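Putative xanthine dehydrogenase YAGS fad-binding subunit (Escherichia coli, PDB 5G5G) probably oxidises aldehydes in the periplasm, as the chain of a three-subunit enzyme that carries the molybdenum centre on a pterin cytosine dinucleotide. Local coordinates at residues Ala178-Pro183 against Leu361-Asp366; Lys415-Thr420 against Val706-Gly711; Thr710-Arg715 against Leu725-Asp730. All blocks are in the same frame, centred on the assembly; numbering follows the deposited sequence.

Contact 1 (Ala178-Pro183 against Leu361-Asp366)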
# COMPACT_ATOMS: atom_id res chain seq x y z
N ALA C 178 13.76 -27.99 6.93
CA ALA C 178 13.71 -26.99 5.87
C ALA C 178 13.87 -25.64 6.46
O ALA C 178 13.55 -25.44 7.63
CB ALA C 178 12.39 -27.04 5.10
N THR C 179 14.39 -24.72 5.64
CA THR C 179 14.63 -23.34 6.04
C THR C 179 13.83 -22.45 5.13
O THR C 179 13.76 -22.69 3.93
CB THR C 179 16.16 -23.01 5.98
OG1 THR C 179 16.85 -23.88 6.89
CG2 THR C 179 16.50 -21.56 6.33
N TYR C 180 13.28 -21.39 5.72
CA TYR C 180 12.40 -20.45 5.03
C TYR C 180 12.81 -19.01 5.40
O TYR C 180 13.34 -18.74 6.47
CB TYR C 180 10.92 -20.64 5.39
CG TYR C 180 10.45 -22.06 5.25
CD1 TYR C 180 10.69 -23.01 6.27
CD2 TYR C 180 9.79 -22.49 4.12
CE1 TYR C 180 10.27 -24.31 6.10
CE2 TYR C 180 9.38 -23.80 3.96
CZ TYR C 180 9.61 -24.70 4.96
OH TYR C 180 9.28 -26.03 4.80
N THR C 181 12.60 -18.11 4.46
CA THR C 181 12.82 -16.68 4.73
C THR C 181 11.62 -15.85 4.31
O THR C 181 10.95 -16.16 3.31
CB THR C 181 14.10 -16.10 4.08
OG1 THR C 181 14.01 -16.16 2.65
CG2 THR C 181 15.30 -16.88 4.50
N THR C 182 11.44 -14.78 5.07
CA THR C 182 10.51 -13.68 4.74
C THR C 182 11.28 -12.37 4.81
O THR C 182 12.16 -12.20 5.64
CB THR C 182 9.34 -13.60 5.67
OG1 THR C 182 9.78 -13.29 7.01
CG2 THR C 182 8.62 -14.93 5.71
N PRO C 183 10.96 -11.45 3.90
CA PRO C 183 11.69 -10.21 3.82
C PRO C 183 11.14 -9.16 4.79
O PRO C 183 10.04 -9.32 5.38
CB PRO C 183 11.40 -9.76 2.35
CG PRO C 183 10.02 -10.21 2.11
CD PRO C 183 9.90 -11.51 2.88
N LEU C 361 5.67 -22.21 8.65
CA LEU C 361 5.12 -23.42 9.17
C LEU C 361 4.15 -24.11 8.21
O LEU C 361 4.16 -25.36 8.08
CB LEU C 361 4.42 -23.18 10.54
CG LEU C 361 3.65 -24.33 11.15
CD1 LEU C 361 4.64 -25.47 11.46
CD2 LEU C 361 2.96 -23.85 12.41
N GLU C 362 3.29 -23.32 7.55
CA GLU C 362 2.23 -23.88 6.70
C GLU C 362 2.73 -24.39 5.35
O GLU C 362 2.09 -25.26 4.75
CB GLU C 362 1.08 -22.86 6.57
CG GLU C 362 0.42 -22.61 7.91
CD GLU C 362 -0.23 -23.87 8.50
OE1 GLU C 362 -1.10 -24.44 7.81
OE2 GLU C 362 0.12 -24.28 9.67
N ILE C 363 3.92 -23.97 4.93
CA ILE C 363 4.61 -24.70 3.82
C ILE C 363 5.19 -26.00 4.36
O ILE C 363 5.05 -27.03 3.72
CB ILE C 363 5.73 -23.87 3.13
CG1 ILE C 363 5.17 -22.59 2.53
CG2 ILE C 363 6.44 -24.71 2.09
CD1 ILE C 363 6.21 -21.63 1.93
N ALA C 364 5.88 -25.95 5.50
CA ALA C 364 6.49 -27.14 6.11
C ALA C 364 5.47 -28.24 6.33
O ALA C 364 5.72 -29.41 6.02
CB ALA C 364 7.25 -26.80 7.41
N ILE C 365 4.27 -27.87 6.79
CA ILE C 365 3.22 -28.85 7.00
C ILE C 365 2.79 -29.45 5.65
O ILE C 365 2.56 -30.65 5.56
CB ILE C 365 2.03 -28.18 7.74
CG1 ILE C 365 2.38 -27.85 9.22
CG2 ILE C 365 0.75 -29.03 7.70
CD1 ILE C 365 2.67 -29.02 10.12
N ASP C 366 2.66 -28.62 4.62
CA ASP C 366 2.36 -29.11 3.27
C ASP C 366 3.44 -30.09 2.82
O ASP C 366 3.13 -31.14 2.25
CB ASP C 366 2.22 -27.96 2.28
CG ASP C 366 1.43 -28.36 1.04
OD1 ASP C 366 0.24 -28.71 1.16
OD2 ASP C 366 2.00 -28.29 -0.06
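The phenol ring of Tyr180 is the flat group of this contact, and it meets the helix obliquely: the CG2 methyl of Ile363 and the backbone N of Ala364 both approach it at a slant. The closest carbon pair is Tyr180 CE2 with Ile363 CG2, 3.6 Å apart. Ile363 CB lies almost as near to CE2, so the branch point of this beta-branched residue packs along with its methyl.

The far end of the tyrosine rests on Ala364. Its OH lies 3.3 Å from Ala364 CA, and the same OH is 3.4 Å from Ala364 CB. Alanine suits this place because its short side chain lets the phenol oxygen come right down to the helix backbone, with the methyl alongside. The hydroxyl does not bond to the amide of Ala364, since the angle is poor; this buried polar atom is instead hydrogen-bonded to Glu367 OE2, one residue beyond the segment. A tyrosine can thus pack its ring against hydrocarbon and still satisfy its oxygen. Its first torsion sets CG anti to the carbonyl carbon (chi1 -51°), which carries the ring across to Ile363 and Ala364.

The contact joins two elements of the molybdopterin cofactor-binding domain, strand 174-182 and helix 354-372. Within this chain the strand is outermost in its mixed sheet: Tyr180 pairs with Gln287 of strand 285-293, while Thr181 bonds to the backbone of Arg715 and Tyr717 in the C-terminal region. Ile363 packs at the same time on Tyr717 and on Ala703 and Asn704 of helix 698-710, filling the corner where the edge strand and the two helices meet.

Contact 2 (Lys415-Thr420 against Val706-Gly711)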
# COMPACT_ATOMS: atom_id res chain seq x y z
N LYS C 415 -11.70 -31.42 -3.12
CA LYS C 415 -11.50 -32.74 -3.70
C LYS C 415 -11.27 -32.76 -5.21
O LYS C 415 -10.80 -33.75 -5.75
CB LYS C 415 -12.60 -33.70 -3.24
CG LYS C 415 -12.47 -33.97 -1.73
CD LYS C 415 -13.01 -35.30 -1.29
CE LYS C 415 -12.81 -35.53 0.20
NZ LYS C 415 -13.94 -34.92 0.98
N GLN C 416 -11.52 -31.66 -5.88
CA GLN C 416 -11.29 -31.60 -7.32
C GLN C 416 -9.80 -31.23 -7.67
O GLN C 416 -9.41 -31.26 -8.83
CB GLN C 416 -12.41 -30.71 -7.95
CG GLN C 416 -13.79 -31.48 -8.12
CD GLN C 416 -14.58 -31.88 -6.82
OE1 GLN C 416 -15.19 -31.03 -6.14
NE2 GLN C 416 -14.62 -33.20 -6.52
N ARG C 417 -8.98 -30.92 -6.65
CA ARG C 417 -7.53 -30.73 -6.80
C ARG C 417 -6.86 -32.03 -7.32
O ARG C 417 -7.17 -33.13 -6.86
CB ARG C 417 -6.88 -30.40 -5.45
CG ARG C 417 -5.37 -30.17 -5.49
CD ARG C 417 -4.78 -30.02 -4.09
NE ARG C 417 -4.68 -31.35 -3.50
CZ ARG C 417 -3.61 -31.88 -2.88
NH1 ARG C 417 -2.50 -31.24 -2.65
NH2 ARG C 417 -3.72 -33.13 -2.44
N ASN C 418 -5.96 -31.87 -8.26
CA ASN C 418 -5.09 -32.92 -8.68
C ASN C 418 -3.92 -32.88 -7.73
O ASN C 418 -3.19 -31.88 -7.68
CB ASN C 418 -4.63 -32.69 -10.12
CG ASN C 418 -3.95 -33.92 -10.70
OD1 ASN C 418 -3.30 -34.69 -9.98
ND2 ASN C 418 -4.14 -34.13 -11.99
N ALA C 419 -3.74 -33.96 -6.96
CA ALA C 419 -2.66 -34.05 -5.97
C ALA C 419 -1.27 -34.22 -6.60
O ALA C 419 -0.27 -33.96 -5.95
CB ALA C 419 -2.94 -35.21 -5.02
N THR C 420 -1.19 -34.62 -7.85
CA THR C 420 0.09 -34.62 -8.54
C THR C 420 0.30 -33.21 -9.09
O THR C 420 -0.53 -32.75 -9.92
CB THR C 420 0.13 -35.65 -9.67
OG1 THR C 420 -0.13 -36.96 -9.12
CG2 THR C 420 1.50 -35.67 -10.33
N VAL C 706 0.94 -22.45 -5.61
CA VAL C 706 2.01 -22.38 -6.62
C VAL C 706 2.78 -23.70 -6.76
O VAL C 706 3.05 -24.15 -7.89
CB VAL C 706 2.98 -21.21 -6.35
CG1 VAL C 706 4.21 -21.30 -7.25
CG2 VAL C 706 2.27 -19.84 -6.49
N TYR C 707 3.09 -24.33 -5.62
CA TYR C 707 3.69 -25.65 -5.67
C TYR C 707 2.78 -26.64 -6.40
O TYR C 707 3.24 -27.41 -7.27
CB TYR C 707 4.03 -26.19 -4.29
CG TYR C 707 4.53 -27.62 -4.37
CD1 TYR C 707 5.77 -27.90 -4.93
CD2 TYR C 707 3.77 -28.69 -3.91
CE1 TYR C 707 6.24 -29.21 -5.05
CE2 TYR C 707 4.25 -29.99 -4.04
CZ TYR C 707 5.48 -30.23 -4.60
OH TYR C 707 5.95 -31.50 -4.72
N ASN C 708 1.51 -26.68 -6.02
CA ASN C 708 0.59 -27.59 -6.67
C ASN C 708 0.50 -27.28 -8.19
O ASN C 708 0.39 -28.18 -9.03
CB ASN C 708 -0.78 -27.52 -6.02
CG ASN C 708 -1.78 -28.47 -6.65
OD1 ASN C 708 -2.69 -28.06 -7.37
ND2 ASN C 708 -1.58 -29.77 -6.43
N ALA C 709 0.59 -26.01 -8.56
CA ALA C 709 0.55 -25.68 -10.01
C ALA C 709 1.75 -26.08 -10.81
O ALA C 709 1.60 -26.42 -12.00
CB ALA C 709 0.31 -24.21 -10.21
N THR C 710 2.94 -26.01 -10.20
CA THR C 710 4.18 -26.09 -10.92
C THR C 710 5.09 -27.25 -10.53
O THR C 710 5.99 -27.58 -11.28
CB THR C 710 5.03 -24.83 -10.70
OG1 THR C 710 5.32 -24.64 -9.31
CG2 THR C 710 4.29 -23.58 -11.20
N GLY C 711 4.91 -27.79 -9.34
CA GLY C 711 5.88 -28.68 -8.73
C GLY C 711 7.13 -28.03 -8.15
O GLY C 711 8.08 -28.75 -7.86
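Hydrogen bonding carries the contact of Asn708 with the loop at Asn418. The side-chain ND2 of Asn708 donates to the carbonyl O of Asn418 over 2.9 Å, and the bond is nearly straight, at 174°. The acceptor lies only 4° out of the asparagine's amide plane, where an N-H points. At the other end of the same amide, OD1 accepts from the backbone N of His433, so both polar atoms of this buried side chain are used and its rotation is fixed. CG stands anti to the backbone N (chi1 -179°), extending the amide from the helix to the loop. A leucine here could neither donate nor accept, and would probably leave the carbonyl of Asn418 and the amide of His433 without their mates.

Two local bonds shape the segments themselves. Asn418 OD1 accepts from Thr420 N at 3.0 Å, making an Asx turn that curls the loop. In the helix, Thr710 OG1 donates to Val706 O at 2.7 Å, from the face of that carbonyl opposite to the one reached by Thr710 N. Gly711 then leaves helical geometry with positive phi, a conformation that favours glycine.

Van der Waals contact is lighter. Arg417 CG lies 3.9 Å from Asn708 OD1, the methylenes of the long side chain crossing the amide, while one face of the guanidinium carries Ala419 CA, offset toward its rim.

The loop, which follows helix 401-412 and leads to strand 425-426, thus meets the last turns of helix 698-710. Backbone bonding of Asn708 with Gly422 extends the junction, and Ala709 and Thr710 pack on Val595 of strand 584-596.

Contact 3 (Thr710-Arg715 against Leu725-Asp730)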
# COMPACT_ATOMS: atom_id res chain seq x y z
N THR C 710 2.94 -26.01 -10.20
CA THR C 710 4.18 -26.09 -10.92
C THR C 710 5.09 -27.25 -10.53
O THR C 710 5.99 -27.58 -11.28
CB THR C 710 5.03 -24.83 -10.70
OG1 THR C 710 5.32 -24.64 -9.31
CG2 THR C 710 4.29 -23.58 -11.20
N GLY C 711 4.91 -27.79 -9.34
CA GLY C 711 5.88 -28.68 -8.73
C GLY C 711 7.13 -28.03 -8.15
O GLY C 711 8.08 -28.75 -7.86
N ILE C 712 7.16 -26.71 -8.02
CA ILE C 712 8.33 -25.98 -7.54
C ILE C 712 8.06 -25.41 -6.15
O ILE C 712 7.13 -24.56 -5.95
CB ILE C 712 8.71 -24.82 -8.51
CG1 ILE C 712 8.79 -25.30 -9.95
CG2 ILE C 712 9.98 -24.08 -8.01
CD1 ILE C 712 8.77 -24.15 -10.97
N ARG C 713 8.86 -25.86 -5.16
CA ARG C 713 8.80 -25.27 -3.82
C ARG C 713 9.69 -24.05 -3.75
O ARG C 713 10.85 -24.10 -4.18
CB ARG C 713 9.30 -26.23 -2.77
CG ARG C 713 8.44 -27.43 -2.58
CD ARG C 713 7.24 -27.10 -1.73
NE ARG C 713 6.51 -28.34 -1.47
CZ ARG C 713 5.30 -28.40 -0.93
NH1 ARG C 713 4.63 -27.31 -0.61
NH2 ARG C 713 4.75 -29.59 -0.74
N VAL C 714 9.15 -22.93 -3.30
CA VAL C 714 9.95 -21.75 -3.11
C VAL C 714 9.81 -21.36 -1.64
O VAL C 714 8.70 -21.10 -1.14
CB VAL C 714 9.45 -20.59 -4.00
CG1 VAL C 714 10.26 -19.32 -3.75
CG2 VAL C 714 9.48 -21.02 -5.46
N ARG C 715 10.94 -21.30 -0.95
CA ARG C 715 10.90 -21.10 0.51
C ARG C 715 11.39 -19.73 0.95
O ARG C 715 11.43 -19.44 2.14
CB ARG C 715 11.71 -22.22 1.18
CG ARG C 715 11.28 -23.62 0.79
CD ARG C 715 11.97 -24.66 1.63
NE ARG C 715 11.52 -25.98 1.25
CZ ARG C 715 11.98 -26.66 0.21
NH1 ARG C 715 12.99 -26.20 -0.53
NH2 ARG C 715 11.48 -27.86 -0.05
N LEU C 725 11.16 -19.62 -13.01
CA LEU C 725 11.31 -19.67 -14.47
C LEU C 725 12.10 -20.89 -15.00
O LEU C 725 11.68 -21.58 -15.94
CB LEU C 725 11.99 -18.36 -14.92
CG LEU C 725 11.87 -17.91 -16.36
CD1 LEU C 725 10.42 -17.74 -16.76
CD2 LEU C 725 12.59 -16.57 -16.48
N ASP C 726 13.25 -21.16 -14.42
CA ASP C 726 14.07 -22.26 -14.93
C ASP C 726 13.59 -23.69 -14.59
O ASP C 726 14.26 -24.64 -14.97
CB ASP C 726 15.56 -22.06 -14.59
CG ASP C 726 15.88 -22.27 -13.11
OD1 ASP C 726 14.99 -22.65 -12.34
OD2 ASP C 726 17.05 -22.03 -12.72
N LYS C 727 12.46 -23.84 -13.89
CA LYS C 727 11.82 -25.18 -13.72
C LYS C 727 10.38 -25.32 -14.30
O LYS C 727 9.71 -26.32 -14.03
CB LYS C 727 11.89 -25.62 -12.25
CG LYS C 727 13.34 -25.87 -11.79
CD LYS C 727 13.54 -26.33 -10.34
CE LYS C 727 13.21 -25.25 -9.30
NZ LYS C 727 14.26 -24.21 -9.07
N LEU C 728 9.95 -24.38 -15.14
CA LEU C 728 8.67 -24.47 -15.85
C LEU C 728 8.76 -25.35 -17.13
O LEU C 728 9.88 -25.70 -17.58
CB LEU C 728 8.21 -23.08 -16.23
CG LEU C 728 7.92 -22.19 -15.07
CD1 LEU C 728 7.66 -20.81 -15.63
CD2 LEU C 728 6.72 -22.71 -14.28
N PRO C 729 7.59 -25.66 -17.75
CA PRO C 729 7.66 -26.56 -18.90
C PRO C 729 8.31 -25.88 -20.12
O PRO C 729 8.54 -24.66 -20.11
CB PRO C 729 6.18 -26.91 -19.18
CG PRO C 729 5.41 -26.47 -17.95
CD PRO C 729 6.19 -25.26 -17.49
N ASP C 730 8.64 -26.66 -21.14
CA ASP C 730 9.23 -26.10 -22.35
C ASP C 730 8.17 -25.30 -23.11
O ASP C 730 6.98 -25.63 -23.06
CB ASP C 730 9.80 -27.23 -23.25
CG ASP C 730 10.85 -28.10 -22.53
OD1 ASP C 730 11.63 -27.58 -21.70
OD2 ASP C 730 10.89 -29.32 -22.79
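Ile712 lays both of its branches over the aliphatic part of Lys727. Its CG2 methyl meets Lys727 CE at 3.7 Å, while at the other branch Ile712 CD1 comes equally close, 3.7 Å, to Lys727 CB. The branched isoleucine can therefore touch the lysine at two points along its chain. Bends at chi3 (-69°) and chi4 (-80°) turn the ammonium back toward Asp726, where NZ forms a long ion pair with OD1. Lysine fits this exposed position: its methylenes shield the buried isoleucine while its charged end stays at the surface. It also touches a crystal neighbour, which may influence its pose.

Leu728 extends the apolar patch. Its CD2 lies 4.2 Å from Ile712 CD1, and the same CD2 meets Thr710 CG2 at 4.0 Å. The methyl of Thr710 thus serves the packing, while its OG1, its proton already given to Val706, accepts from Ile712 N at 3.1 Å. That is an ST turn, which bridges the exit from the helix.

Residues 725-730 also adjoin another protein chain: Leu725 packs on one of its apolar side chains, and Pro729 O bonds to one of its basic ones. The contact brings together two parts of the chain that follow helix 698-710. Between them the chain folds back, with Ile712 packing on Leu724, and Val714 on Ile719, Lys723 and Leu724. Farther from the helix, Arg715 packs on Ala178 and Tyr180 of strand 174-182.

The three contacts lie on one side of the chain's centre, joined through helix 698-710 and the segment after it. Contacts 2 and 3 share Thr710 and Gly711, with centres about 13 Å apart; Arg713 makes a cation-pi interaction with Tyr707. Contact 1 lies about 17 Å from contact 3, centre to centre, but Asp366 OD2 forms a salt bridge with Arg713 NH1 at 2.9 Å, and Thr181 N probably bonds to Arg715 O. Contacts 1 and 2, about 18 Å apart between centres, merely pack together. No residue of the contacts lines the molybdenum pocket; however, helix 354-372 of contact 1 starts two residues beyond Pro352, which does.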